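Local atomic coordinates of N-ACETYLMURAMOYL-L-ALANINE AMIDASE CwlV (Paenibacillus polymyxa, PDB entry 1JWQ), a protein that probably cleaves, through its zinc-dependent catalytic domain, the amide bond between N-acetylmuramic acid and L-alanine in cell-wall peptidoglycan. Residues 93-98 against 122-127; 103-108 against 137-142; 114-119 against 158-163; 31-36 against 162-167. All coordinates share one frame; numbering follows the deposited sequence.

Contact 1: 93-98 against 122-127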
loop_
_atom_site.group_PDB
_atom_site.type_symbol
_atom_site.label_atom_id
_atom_site.label_comp_id
_atom_site.label_asym_id
_atom_site.label_seq_id
_atom_site.Cartn_x
_atom_site.Cartn_y
_atom_site.Cartn_z
ATOM N N GLU A 93 -8.828 4.270 -1.537
ATOM C CA GLU A 93 -8.474 5.447 -0.752
ATOM C C GLU A 93 -6.960 5.527 -0.519
ATOM O O GLU A 93 -6.284 4.494 -0.377
ATOM C CB GLU A 93 -9.189 5.404 0.605
ATOM C CG GLU A 93 -10.568 4.745 0.561
ATOM C CD GLU A 93 -11.184 4.536 1.940
ATOM O OE1 GLU A 93 -10.428 4.395 2.931
ATOM O OE2 GLU A 93 -12.434 4.494 2.042
ATOM N N THR A 94 -6.448 6.757 -0.473
ATOM C CA THR A 94 -5.031 7.016 -0.240
ATOM C C THR A 94 -4.975 7.927 0.970
ATOM O O THR A 94 -5.647 8.951 0.993
ATOM C CB THR A 94 -4.385 7.737 -1.418
ATOM O OG1 THR A 94 -4.401 6.880 -2.567
ATOM C CG2 THR A 94 -2.941 8.103 -1.066
ATOM N N TYR A 95 -4.198 7.540 1.977
ATOM C CA TYR A 95 -4.074 8.320 3.206
ATOM C C TYR A 95 -2.697 8.926 3.439
ATOM O O TYR A 95 -1.675 8.342 3.078
ATOM C CB TYR A 95 -4.384 7.450 4.420
ATOM C CG TYR A 95 -5.813 7.006 4.529
ATOM C CD1 TYR A 95 -6.252 5.827 3.930
ATOM C CD2 TYR A 95 -6.730 7.765 5.250
ATOM C CE1 TYR A 95 -7.575 5.412 4.053
ATOM C CE2 TYR A 95 -8.047 7.363 5.380
ATOM C CZ TYR A 95 -8.465 6.188 4.784
ATOM O OH TYR A 95 -9.769 5.781 4.938
ATOM N N TYR A 96 -2.685 10.095 4.072
ATOM C CA TYR A 96 -1.454 10.784 4.442
ATOM C C TYR A 96 -1.760 11.259 5.863
ATOM O O TYR A 96 -2.930 11.311 6.254
ATOM C CB TYR A 96 -1.196 12.004 3.549
ATOM C CG TYR A 96 -2.115 13.165 3.853
ATOM C CD1 TYR A 96 -3.407 13.215 3.331
ATOM C CD2 TYR A 96 -1.721 14.178 4.730
ATOM C CE1 TYR A 96 -4.285 14.243 3.680
ATOM C CE2 TYR A 96 -2.588 15.202 5.086
ATOM C CZ TYR A 96 -3.868 15.226 4.557
ATOM O OH TYR A 96 -4.730 16.230 4.920
ATOM N N GLN A 97 -0.734 11.595 6.638
ATOM C CA GLN A 97 -0.956 12.085 8.001
ATOM C C GLN A 97 -0.209 13.388 8.226
ATOM O O GLN A 97 -0.634 14.225 9.020
ATOM C CB GLN A 97 -0.510 11.049 9.042
ATOM C CG GLN A 97 -1.006 11.307 10.477
ATOM C CD GLN A 97 -0.176 12.327 11.253
ATOM O OE1 GLN A 97 1.048 12.388 11.122
ATOM N NE2 GLN A 97 -0.845 13.114 12.093
ATOM N N ARG A 98 0.895 13.566 7.510
ATOM C CA ARG A 98 1.700 14.775 7.648
ATOM C C ARG A 98 1.693 15.628 6.391
ATOM O O ARG A 98 1.577 15.120 5.280
ATOM C CB ARG A 98 3.143 14.411 8.006
ATOM C CG ARG A 98 3.298 13.888 9.419
ATOM C CD ARG A 98 4.641 13.209 9.633
ATOM N NE ARG A 98 4.753 11.962 8.881
ATOM C CZ ARG A 98 5.481 11.807 7.780
ATOM N NH1 ARG A 98 6.173 12.828 7.289
ATOM N NH2 ARG A 98 5.519 10.626 7.171
ATOM N N GLY A 122 -10.786 9.116 -3.170
ATOM C CA GLY A 122 -9.851 10.203 -2.939
ATOM C C GLY A 122 -8.725 10.050 -1.938
ATOM O O GLY A 122 -8.431 8.957 -1.446
ATOM N N ILE A 123 -8.088 11.185 -1.655
ATOM C CA ILE A 123 -6.976 11.275 -0.716
ATOM C C ILE A 123 -7.534 11.818 0.590
ATOM O O ILE A 123 -8.200 12.852 0.605
ATOM C CB ILE A 123 -5.890 12.219 -1.260
ATOM C CG1 ILE A 123 -5.396 11.689 -2.612
ATOM C CG2 ILE A 123 -4.739 12.323 -0.274
ATOM C CD1 ILE A 123 -4.537 12.669 -3.392
ATOM N N ARG A 124 -7.261 11.118 1.684
ATOM C CA ARG A 124 -7.792 11.518 2.981
ATOM C C ARG A 124 -6.750 11.531 4.086
ATOM O O ARG A 124 -5.707 10.889 3.983
ATOM C CB ARG A 124 -8.907 10.550 3.381
ATOM C CG ARG A 124 -9.841 10.185 2.236
ATOM C CD ARG A 124 -10.897 9.185 2.676
ATOM N NE ARG A 124 -11.981 9.108 1.704
ATOM C CZ ARG A 124 -13.237 8.801 2.009
ATOM N NH1 ARG A 124 -13.564 8.539 3.267
ATOM N NH2 ARG A 124 -14.165 8.772 1.062
ATOM N N TYR A 125 -7.048 12.269 5.149
ATOM C CA TYR A 125 -6.160 12.322 6.291
ATOM C C TYR A 125 -6.445 11.070 7.102
ATOM O O TYR A 125 -7.601 10.682 7.275
ATOM C CB TYR A 125 -6.431 13.560 7.152
ATOM C CG TYR A 125 -5.741 13.508 8.498
ATOM C CD1 TYR A 125 -6.389 12.991 9.621
ATOM C CD2 TYR A 125 -4.429 13.942 8.641
ATOM C CE1 TYR A 125 -5.744 12.912 10.854
ATOM C CE2 TYR A 125 -3.772 13.866 9.867
ATOM C CZ TYR A 125 -4.436 13.351 10.968
ATOM O OH TYR A 125 -3.787 13.278 12.175
ATOM N N GLY A 126 -5.387 10.427 7.577
ATOM C CA GLY A 126 -5.548 9.233 8.380
ATOM C C GLY A 126 -4.492 9.216 9.466
ATOM O O GLY A 126 -3.296 9.272 9.174
ATOM N N ASN A 127 -4.923 9.160 10.720
ATOM C CA ASN A 127 -3.980 9.130 11.824
ATOM C C ASN A 127 -3.521 7.702 12.076
ATOM O O ASN A 127 -3.903 7.075 13.060
ATOM C CB ASN A 127 -4.606 9.714 13.091
ATOM C CG ASN A 127 -3.619 9.781 14.241
ATOM O OD1 ASN A 127 -2.438 10.069 14.039
ATOM N ND2 ASN A 127 -4.097 9.527 15.451
HETATM O O HOH W 1 -11.738 7.831 5.943
#
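Thr94 and Tyr96 trade backbone hydrogen bonds with Gly122, Arg124 and Gly126, zipping together the two parallel strands of a beta-alpha-beta unit whose crossover is helix 102-116. Strand 120-125 is an outermost strand of the mixed sheet, and it pairs here with strand 92-96. Four N-H···O bonds make the ladder, running from Thr94 N to Gly122 O (3.1 Å) to Gly126 N to Tyr96 O (2.9 Å). Weaker CA-H···O contacts lie among them, such as Tyr95 CA to Arg124 O at 3.1 Å.

On the face carrying Ile123, Tyr96 and Tyr125, which helix 102-116 touches, two rings meet. Tyr96 holds CG between its backbone N and carbonyl carbon (chi1 73°), and its ring reaches the neighbouring strand. Tyr125 turns an edge toward the face of that ring in a T-shaped pair, planes 78° apart, while Tyr125 CA makes an off-centre CH-pi contact with the same ring. Ile123 CG2 packs against Tyr96 CD1 at 3.9 Å.

On the face of Tyr95 and Arg124, Tyr95 CE2 packs 3.9 Å from Arg124 CB and polar groups link up. Tyr95 OH donates to Glu93 OE1, meeting it from above the carboxylate plane, and takes a hydrogen from a water that also receives a weak bond from Arg124 NH1. Glu93 OE2, less surely placed, appears to form a salt bridge with Arg121, whose O accepts from Arg124 NE. The Tyr95 side chain lies about 9 Å from the bound zinc ion.

Just beyond strand 92-96, Gln97 lies alongside Tyr125, and its NE2 donates to Tyr125 OH over 2.9 Å, nearly straight at 167° and close to the Gln97 amide plane.

Contact 2: 103-108 against 137-142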
loop_
_atom_site.group_PDB
_atom_site.type_symbol
_atom_site.label_atom_id
_atom_site.label_comp_id
_atom_site.label_asym_id
_atom_site.label_seq_id
_atom_site.Cartn_x
_atom_site.Cartn_y
_atom_site.Cartn_z
ATOM N N ALA A 103 2.187 15.892 -1.059
ATOM C CA ALA A 103 2.618 15.926 -2.455
ATOM C C ALA A 103 2.723 14.507 -2.987
ATOM O O ALA A 103 2.259 14.204 -4.083
ATOM C CB ALA A 103 3.965 16.629 -2.577
ATOM N N PHE A 104 3.336 13.639 -2.194
ATOM C CA PHE A 104 3.498 12.247 -2.578
ATOM C C PHE A 104 2.125 11.577 -2.682
ATOM O O PHE A 104 1.868 10.831 -3.619
ATOM C CB PHE A 104 4.389 11.539 -1.552
ATOM C CG PHE A 104 4.599 10.072 -1.821
ATOM C CD1 PHE A 104 4.705 9.586 -3.124
ATOM C CD2 PHE A 104 4.726 9.182 -0.763
ATOM C CE1 PHE A 104 4.938 8.224 -3.360
ATOM C CE2 PHE A 104 4.959 7.825 -0.984
ATOM C CZ PHE A 104 5.065 7.345 -2.290
ATOM N N ALA A 105 1.238 11.842 -1.728
ATOM C CA ALA A 105 -0.094 11.243 -1.786
ATOM C C ALA A 105 -0.793 11.656 -3.085
ATOM O O ALA A 105 -1.438 10.840 -3.741
ATOM C CB ALA A 105 -0.929 11.675 -0.581
ATOM N N ASN A 106 -0.656 12.926 -3.457
ATOM C CA ASN A 106 -1.274 13.421 -4.686
ATOM C C ASN A 106 -0.727 12.694 -5.913
ATOM O O ASN A 106 -1.491 12.235 -6.760
ATOM C CB ASN A 106 -1.042 14.929 -4.846
ATOM C CG ASN A 106 -1.821 15.753 -3.834
ATOM O OD1 ASN A 106 -2.994 15.492 -3.576
ATOM N ND2 ASN A 106 -1.173 16.768 -3.268
ATOM N N VAL A 107 0.594 12.592 -6.015
ATOM C CA VAL A 107 1.194 11.910 -7.158
ATOM C C VAL A 107 0.811 10.433 -7.129
ATOM O O VAL A 107 0.371 9.879 -8.136
ATOM C CB VAL A 107 2.736 12.058 -7.162
ATOM C CG1 VAL A 107 3.351 11.251 -8.309
ATOM C CG2 VAL A 107 3.106 13.533 -7.305
ATOM N N MET A 108 0.963 9.796 -5.973
ATOM C CA MET A 108 0.616 8.383 -5.858
ATOM C C MET A 108 -0.823 8.122 -6.300
ATOM O O MET A 108 -1.080 7.248 -7.127
ATOM C CB MET A 108 0.800 7.902 -4.415
ATOM C CG MET A 108 0.304 6.484 -4.168
ATOM S SD MET A 108 1.128 5.255 -5.212
ATOM C CE MET A 108 2.627 5.012 -4.275
ATOM N N PRO A 137 8.185 11.280 3.191
ATOM C CA PRO A 137 6.831 11.212 2.631
ATOM C C PRO A 137 6.297 9.798 2.803
ATOM O O PRO A 137 6.934 8.834 2.385
ATOM C CB PRO A 137 7.049 11.595 1.171
ATOM C CG PRO A 137 8.148 12.611 1.275
ATOM C CD PRO A 137 9.110 11.948 2.257
ATOM N N ALA A 138 5.130 9.675 3.427
ATOM C CA ALA A 138 4.565 8.360 3.681
ATOM C C ALA A 138 3.067 8.317 3.488
ATOM O O ALA A 138 2.336 9.162 4.000
ATOM C CB ALA A 138 4.914 7.910 5.105
ATOM N N VAL A 139 2.606 7.317 2.754
ATOM C CA VAL A 139 1.180 7.172 2.523
ATOM C C VAL A 139 0.743 5.745 2.784
ATOM O O VAL A 139 1.548 4.813 2.741
ATOM C CB VAL A 139 0.798 7.560 1.080
ATOM C CG1 VAL A 139 1.162 9.026 0.821
ATOM C CG2 VAL A 139 1.505 6.647 0.087
ATOM N N LEU A 140 -0.538 5.586 3.086
ATOM C CA LEU A 140 -1.100 4.269 3.330
ATOM C C LEU A 140 -2.220 4.112 2.317
ATOM O O LEU A 140 -3.101 4.965 2.204
ATOM C CB LEU A 140 -1.639 4.162 4.758
ATOM C CG LEU A 140 -2.140 2.770 5.153
ATOM C CD1 LEU A 140 -1.897 2.531 6.640
ATOM C CD2 LEU A 140 -3.622 2.645 4.805
ATOM N N LEU A 141 -2.165 3.028 1.560
ATOM C CA LEU A 141 -3.159 2.785 0.535
ATOM C C LEU A 141 -4.142 1.704 0.945
ATOM O O LEU A 141 -3.744 0.628 1.370
ATOM C CB LEU A 141 -2.463 2.366 -0.766
ATOM C CG LEU A 141 -1.264 3.211 -1.211
ATOM C CD1 LEU A 141 -0.684 2.612 -2.491
ATOM C CD2 LEU A 141 -1.689 4.656 -1.438
ATOM N N GLU A 142 -5.429 2.017 0.850
ATOM C CA GLU A 142 -6.476 1.044 1.138
ATOM C C GLU A 142 -6.983 0.788 -0.276
ATOM O O GLU A 142 -7.801 1.539 -0.803
ATOM C CB GLU A 142 -7.559 1.665 2.022
ATOM C CG GLU A 142 -7.143 1.813 3.486
ATOM C CD GLU A 142 -7.021 0.478 4.201
ATOM O OE1 GLU A 142 -6.571 0.460 5.370
ATOM O OE2 GLU A 142 -7.382 -0.557 3.602
#
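Phe104, Ala105 and Met108 from helix 102-116 pack onto Pro137, just before strand 138-145, and onto Val139 and Leu141 within it, one layer of the alpha-beta-alpha sandwich closing on its central sheet. The short helix and strand segments run 41° apart, their axes 8.0 Å from each other at closest approach.

Val139 is the bump at the middle. Its two methyls divide the work: CG1 presses on the small Ala105, 3.6 Å from CA and 3.7 Å from CB, where the helix surface is low, while CG2 goes to the Phe104 ring, 3.8 Å from CE2. The fork is set by chi1 -61°, which puts CG1 beside the backbone N and CG2 between that N and the carbonyl carbon. Phe104 and Met108, one helical turn apart, rise on the same side of the helix, and CG2 enters the notch they bound, though Met108 CG stays more distant from it.

Just ahead of the strand, Pro137 crosses Phe104 at about a right angle and brings CB within 3.8 Å of Phe104 CB; Ala138 N sits at the edge of the ring, near its plane. Farther along, Leu141 CD2 meets Met108 CG at 3.8 Å. Helix 158-176 adds to the same layer, with Ile172 touching Met108, Ile168 touching Leu141 and Tyr175 meeting Phe104.

No hydrogen bond passes between helix and strand. The strand spends its backbone bonds on its sheet neighbours, including Phe76, Ser78 and Tyr95, and the helix on its own turns, which implies that fit and the burial of apolar side chains hold this pair together.

Contact 3: 114-119 against 158-163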
loop_
_atom_site.group_PDB
_atom_site.type_symbol
_atom_site.label_atom_id
_atom_site.label_comp_id
_atom_site.label_asym_id
_atom_site.label_seq_id
_atom_site.Cartn_x
_atom_site.Cartn_y
_atom_site.Cartn_z
ATOM N N PRO A 114 -6.578 5.310 -10.635
ATOM C CA PRO A 114 -7.106 4.855 -11.927
ATOM C C PRO A 114 -6.787 3.390 -12.207
ATOM O O PRO A 114 -7.541 2.704 -12.894
ATOM C CB PRO A 114 -6.425 5.786 -12.926
ATOM C CG PRO A 114 -6.215 7.040 -12.129
ATOM C CD PRO A 114 -5.721 6.494 -10.814
ATOM N N ALA A 115 -5.667 2.915 -11.670
ATOM C CA ALA A 115 -5.256 1.531 -11.877
ATOM C C ALA A 115 -6.199 0.518 -11.234
ATOM O O ALA A 115 -6.379 -0.576 -11.761
ATOM C CB ALA A 115 -3.827 1.322 -11.367
ATOM N N THR A 116 -6.799 0.859 -10.096
ATOM C CA THR A 116 -7.716 -0.079 -9.454
ATOM C C THR A 116 -9.026 -0.138 -10.231
ATOM O O THR A 116 -9.695 -1.173 -10.266
ATOM C CB THR A 116 -8.043 0.316 -7.995
ATOM O OG1 THR A 116 -8.894 1.467 -7.984
ATOM C CG2 THR A 116 -6.763 0.618 -7.222
ATOM N N GLY A 117 -9.386 0.980 -10.855
ATOM C CA GLY A 117 -10.621 1.036 -11.614
ATOM C C GLY A 117 -11.830 0.984 -10.700
ATOM O O GLY A 117 -12.963 0.864 -11.163
ATOM N N LEU A 118 -11.590 1.069 -9.396
ATOM C CA LEU A 118 -12.669 1.035 -8.417
ATOM C C LEU A 118 -13.106 2.464 -8.119
ATOM O O LEU A 118 -12.498 3.420 -8.605
ATOM C CB LEU A 118 -12.192 0.354 -7.135
ATOM C CG LEU A 118 -11.567 -1.034 -7.320
ATOM C CD1 LEU A 118 -11.037 -1.532 -5.980
ATOM C CD2 LEU A 118 -12.602 -2.003 -7.885
ATOM N N THR A 119 -14.159 2.616 -7.325
ATOM C CA THR A 119 -14.638 3.950 -7.007
ATOM C C THR A 119 -13.541 4.757 -6.328
ATOM O O THR A 119 -12.955 4.322 -5.336
ATOM C CB THR A 119 -15.872 3.905 -6.098
ATOM O OG1 THR A 119 -16.930 3.215 -6.774
ATOM C CG2 THR A 119 -16.331 5.320 -5.755
ATOM N N GLU A 158 -5.513 -11.878 -10.100
ATOM C CA GLU A 158 -4.137 -11.650 -10.523
ATOM C C GLU A 158 -3.917 -10.468 -11.449
ATOM O O GLU A 158 -2.985 -9.691 -11.246
ATOM C CB GLU A 158 -3.567 -12.917 -11.167
ATOM C CG GLU A 158 -2.832 -13.787 -10.174
ATOM C CD GLU A 158 -1.716 -13.026 -9.483
ATOM O OE1 GLU A 158 -0.538 -13.190 -9.875
ATOM O OE2 GLU A 158 -2.025 -12.251 -8.553
ATOM N N ASP A 159 -4.762 -10.325 -12.463
ATOM C CA ASP A 159 -4.606 -9.224 -13.402
ATOM C C ASP A 159 -4.805 -7.884 -12.705
ATOM O O ASP A 159 -4.080 -6.926 -12.968
ATOM C CB ASP A 159 -5.583 -9.371 -14.571
ATOM C CG ASP A 159 -5.363 -10.654 -15.347
ATOM O OD1 ASP A 159 -4.187 -11.023 -15.561
ATOM O OD2 ASP A 159 -6.360 -11.291 -15.752
ATOM N N PHE A 160 -5.789 -7.826 -11.816
ATOM C CA PHE A 160 -6.073 -6.612 -11.057
ATOM C C PHE A 160 -4.826 -6.217 -10.275
ATOM O O PHE A 160 -4.373 -5.076 -10.346
ATOM C CB PHE A 160 -7.226 -6.858 -10.077
ATOM C CG PHE A 160 -7.429 -5.746 -9.080
ATOM C CD1 PHE A 160 -8.163 -4.613 -9.416
ATOM C CD2 PHE A 160 -6.870 -5.827 -7.807
ATOM C CE1 PHE A 160 -8.337 -3.576 -8.498
ATOM C CE2 PHE A 160 -7.037 -4.793 -6.882
ATOM C CZ PHE A 160 -7.773 -3.668 -7.233
ATOM N N GLN A 161 -4.275 -7.173 -9.535
ATOM C CA GLN A 161 -3.084 -6.922 -8.728
ATOM C C GLN A 161 -1.917 -6.412 -9.561
ATOM O O GLN A 161 -1.247 -5.456 -9.180
ATOM C CB GLN A 161 -2.668 -8.191 -7.981
ATOM C CG GLN A 161 -3.760 -8.755 -7.088
ATOM C CD GLN A 161 -3.269 -9.853 -6.164
ATOM O OE1 GLN A 161 -2.180 -10.398 -6.349
ATOM N NE2 GLN A 161 -4.081 -10.194 -5.169
ATOM N N ASN A 162 -1.674 -7.045 -10.701
ATOM C CA ASN A 162 -0.571 -6.626 -11.555
ATOM C C ASN A 162 -0.746 -5.204 -12.060
ATOM O O ASN A 162 0.207 -4.429 -12.101
ATOM C CB ASN A 162 -0.422 -7.586 -12.738
ATOM C CG ASN A 162 0.095 -8.943 -12.314
ATOM O OD1 ASN A 162 1.007 -9.038 -11.490
ATOM N ND2 ASN A 162 -0.472 -10.004 -12.881
ATOM N N ARG A 163 -1.971 -4.867 -12.440
ATOM C CA ARG A 163 -2.287 -3.541 -12.947
ATOM C C ARG A 163 -2.105 -2.491 -11.849
ATOM O O ARG A 163 -1.514 -1.431 -12.068
ATOM C CB ARG A 163 -3.729 -3.525 -13.445
ATOM C CG ARG A 163 -4.149 -2.224 -14.075
ATOM C CD ARG A 163 -5.650 -2.086 -14.011
ATOM N NE ARG A 163 -6.335 -3.350 -14.262
ATOM C CZ ARG A 163 -7.508 -3.665 -13.727
ATOM N NH1 ARG A 163 -8.111 -2.810 -12.910
ATOM N NH2 ARG A 163 -8.091 -4.817 -14.029
#
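Here the C-terminal end of helix 102-116 meets the first turns of helix 158-176, two helices of one layer of the alpha-beta-alpha fold, through Ala115, Thr116 and Leu118 on one side and Phe160 and Arg163 on the other. Gly117, with positive phi, ends the first helix, and the residue before it, Thr116, forms an ST turn, its OG1 accepting from Leu118 N at 3.1 Å. That hydroxyl is also tied to Thr92 OG1 and Ala113 O, which pins the turn to the neighbouring strand and to its own helix.

Phe160 reaches this helix end. Its CG is anti to the backbone N (chi1 170°), and the ring edge meets Thr116: Thr116 O lies in the ring plane, 3.3 Å from Phe160 CE1, and Thr116 CB is 3.9 Å from the same carbon. The Leu118 and Phe160 side chains cross at about a right angle, with Leu118 CD1 4.1 Å from Phe160 CZ. Thr154 and Leu155 of helix 149-155 and Val143 of strand 138-145 also touch Phe160, so the ring is buried where these elements converge.

Nearer the surface, Ala115 CB rests 3.7 Å from Arg163 O. Arg163 leaves its helix with CG anti to the backbone N and bends at chi3 (-39°), which swings NE aside; the guanidinium edge faces the carbonyls of Ala115 and Thr116. The positive group could complement the partial negative charge expected at a helix C-terminus. Its hydrogen bond, from NH1 to Ala115 O at 3.1 Å, must be read with some caution because the place of that oxygen is less sure; Thr116 O lies 3.5 Å from Arg163 NH1.

Contact 4: 31-36 against 162-167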
loop_
_atom_site.group_PDB
_atom_site.type_symbol
_atom_site.label_atom_id
_atom_site.label_comp_id
_atom_site.label_asym_id
_atom_site.label_seq_id
_atom_site.Cartn_x
_atom_site.Cartn_y
_atom_site.Cartn_z
ATOM N N LEU A 31 0.720 -8.600 1.108
ATOM C CA LEU A 31 2.017 -9.166 0.761
ATOM C C LEU A 31 2.144 -9.367 -0.748
ATOM O O LEU A 31 3.147 -8.989 -1.345
ATOM C CB LEU A 31 2.216 -10.498 1.480
ATOM C CG LEU A 31 3.537 -11.213 1.178
ATOM C CD1 LEU A 31 4.710 -10.331 1.589
ATOM C CD2 LEU A 31 3.572 -12.528 1.936
ATOM N N ALA A 32 1.127 -9.965 -1.360
ATOM C CA ALA A 32 1.143 -10.203 -2.800
ATOM C C ALA A 32 1.372 -8.894 -3.552
ATOM O O ALA A 32 2.120 -8.847 -4.533
ATOM C CB ALA A 32 -0.181 -10.846 -3.243
ATOM N N MET A 33 0.729 -7.827 -3.087
ATOM C CA MET A 33 0.874 -6.520 -3.721
ATOM C C MET A 33 2.281 -5.963 -3.518
ATOM O O MET A 33 2.902 -5.477 -4.461
ATOM C CB MET A 33 -0.152 -5.531 -3.155
ATOM C CG MET A 33 -1.582 -5.819 -3.575
ATOM S SD MET A 33 -1.753 -5.835 -5.372
ATOM C CE MET A 33 -0.990 -4.279 -5.788
ATOM N N ALA A 34 2.773 -6.034 -2.285
ATOM C CA ALA A 34 4.107 -5.538 -1.971
ATOM C C ALA A 34 5.164 -6.243 -2.813
ATOM O O ALA A 34 6.080 -5.608 -3.340
ATOM C CB ALA A 34 4.403 -5.730 -0.484
ATOM N N LEU A 35 5.037 -7.557 -2.949
ATOM C CA LEU A 35 5.999 -8.327 -3.731
ATOM C C LEU A 35 5.950 -7.943 -5.209
ATOM O O LEU A 35 6.983 -7.880 -5.872
ATOM C CB LEU A 35 5.733 -9.826 -3.570
ATOM C CG LEU A 35 5.950 -10.377 -2.157
ATOM C CD1 LEU A 35 5.641 -11.858 -2.134
ATOM C CD2 LEU A 35 7.388 -10.121 -1.712
ATOM N N LYS A 36 4.752 -7.692 -5.724
ATOM C CA LYS A 36 4.609 -7.304 -7.124
ATOM C C LYS A 36 5.200 -5.918 -7.363
ATOM O O LYS A 36 5.872 -5.687 -8.370
ATOM C CB LYS A 36 3.137 -7.332 -7.544
ATOM C CG LYS A 36 2.586 -8.732 -7.764
ATOM C CD LYS A 36 1.095 -8.708 -8.054
ATOM C CE LYS A 36 0.529 -10.119 -8.229
ATOM N NZ LYS A 36 1.120 -10.803 -9.411
ATOM N N ASN A 162 -1.674 -7.045 -10.701
ATOM C CA ASN A 162 -0.571 -6.626 -11.555
ATOM C C ASN A 162 -0.746 -5.204 -12.060
ATOM O O ASN A 162 0.207 -4.429 -12.101
ATOM C CB ASN A 162 -0.422 -7.586 -12.738
ATOM C CG ASN A 162 0.095 -8.943 -12.314
ATOM O OD1 ASN A 162 1.007 -9.038 -11.490
ATOM N ND2 ASN A 162 -0.472 -10.004 -12.881
ATOM N N ARG A 163 -1.971 -4.867 -12.440
ATOM C CA ARG A 163 -2.287 -3.541 -12.947
ATOM C C ARG A 163 -2.105 -2.491 -11.849
ATOM O O ARG A 163 -1.514 -1.431 -12.068
ATOM C CB ARG A 163 -3.729 -3.525 -13.445
ATOM C CG ARG A 163 -4.149 -2.224 -14.075
ATOM C CD ARG A 163 -5.650 -2.086 -14.011
ATOM N NE ARG A 163 -6.335 -3.350 -14.262
ATOM C CZ ARG A 163 -7.508 -3.665 -13.727
ATOM N NH1 ARG A 163 -8.111 -2.810 -12.910
ATOM N NH2 ARG A 163 -8.091 -4.817 -14.029
ATOM N N VAL A 164 -2.615 -2.804 -10.664
ATOM C CA VAL A 164 -2.528 -1.902 -9.525
ATOM C C VAL A 164 -1.091 -1.772 -9.039
ATOM O O VAL A 164 -0.653 -0.683 -8.675
ATOM C CB VAL A 164 -3.430 -2.394 -8.375
ATOM C CG1 VAL A 164 -3.231 -1.530 -7.137
ATOM C CG2 VAL A 164 -4.889 -2.339 -8.818
ATOM N N ALA A 165 -0.358 -2.883 -9.046
ATOM C CA ALA A 165 1.035 -2.869 -8.619
ATOM C C ALA A 165 1.820 -1.927 -9.522
ATOM O O ALA A 165 2.713 -1.211 -9.068
ATOM C CB ALA A 165 1.627 -4.277 -8.682
ATOM N N GLN A 166 1.492 -1.932 -10.810
ATOM C CA GLN A 166 2.188 -1.055 -11.741
ATOM C C GLN A 166 1.822 0.390 -11.440
ATOM O O GLN A 166 2.664 1.281 -11.528
ATOM C CB GLN A 166 1.818 -1.382 -13.189
ATOM C CG GLN A 166 2.561 -0.521 -14.204
ATOM C CD GLN A 166 4.064 -0.756 -14.185
ATOM O OE1 GLN A 166 4.534 -1.871 -14.425
ATOM N NE2 GLN A 166 4.826 0.294 -13.900
ATOM N N GLY A 167 0.561 0.615 -11.086
ATOM C CA GLY A 167 0.113 1.957 -10.765
ATOM C C GLY A 167 0.837 2.483 -9.538
ATOM O O GLY A 167 1.267 3.636 -9.501
#
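Lys36 and Met33 of helix 26-42 meet Asn162, Val164 and Ala165 of helix 158-176 in a helix-helix contact within the alpha-beta-alpha fold. The segment axes pass 9.2 Å apart with their directions 56° from parallel. Lys36 CB lies against the Ala165 methyl, CB to CB 3.6 Å. From there Lys36 runs extended as far as CE, its methylenes passing Asn162 OD1, before the final torsion turns the ammonium aside (chi4 -64°). Lys36 NZ donates a hydrogen bond to Asn162 OD1 at 2.7 Å, tilted 34° out of the carbonyl plane.

Beside it Met33, bent at both chi2 and chi3, brings its terminal methyl to the opposite helix: Met33 CE lies 3.6 Å from Ala165 N and 3.8 Å from Val164 CG1.

In the next shell, Ile168, further along helix 158-176, also touches Met33, and Val37 and Ile40 extend the cover over Ala165. On the sheet side, Ala34 packs on Ile6 and Ala8 of strand 2-8, which sets helix 26-42 against the strands. At the outer end, Glu158 OE1 forms a salt bridge with Lys36 NZ, so a carboxylate and an amide oxygen fix that ammonium together.

In the fold
Contacts 2 and 4 are the buried ones and contacts 1 and 3 only partly so. Contacts 1 and 2 meet through strand 92-96, which is bonded to strand 138-145 on one side and to 120-125 on the other; contact 1 relies on backbone bonds, an aromatic pair and polar side chains near the sheet margin, contact 2 on apolar burial alone. Helix 102-116 runs from contact 2 into contact 3; their centres lie about 17 Å apart. Contacts 3 and 4 share helix 158-176, with Arg163 serving the first and Ala165 the second. Both combine apolar packing with a cationic side chain on an oxygen, less surely at a helix terminus in contact 3, firmly across two helix flanks in contact 4.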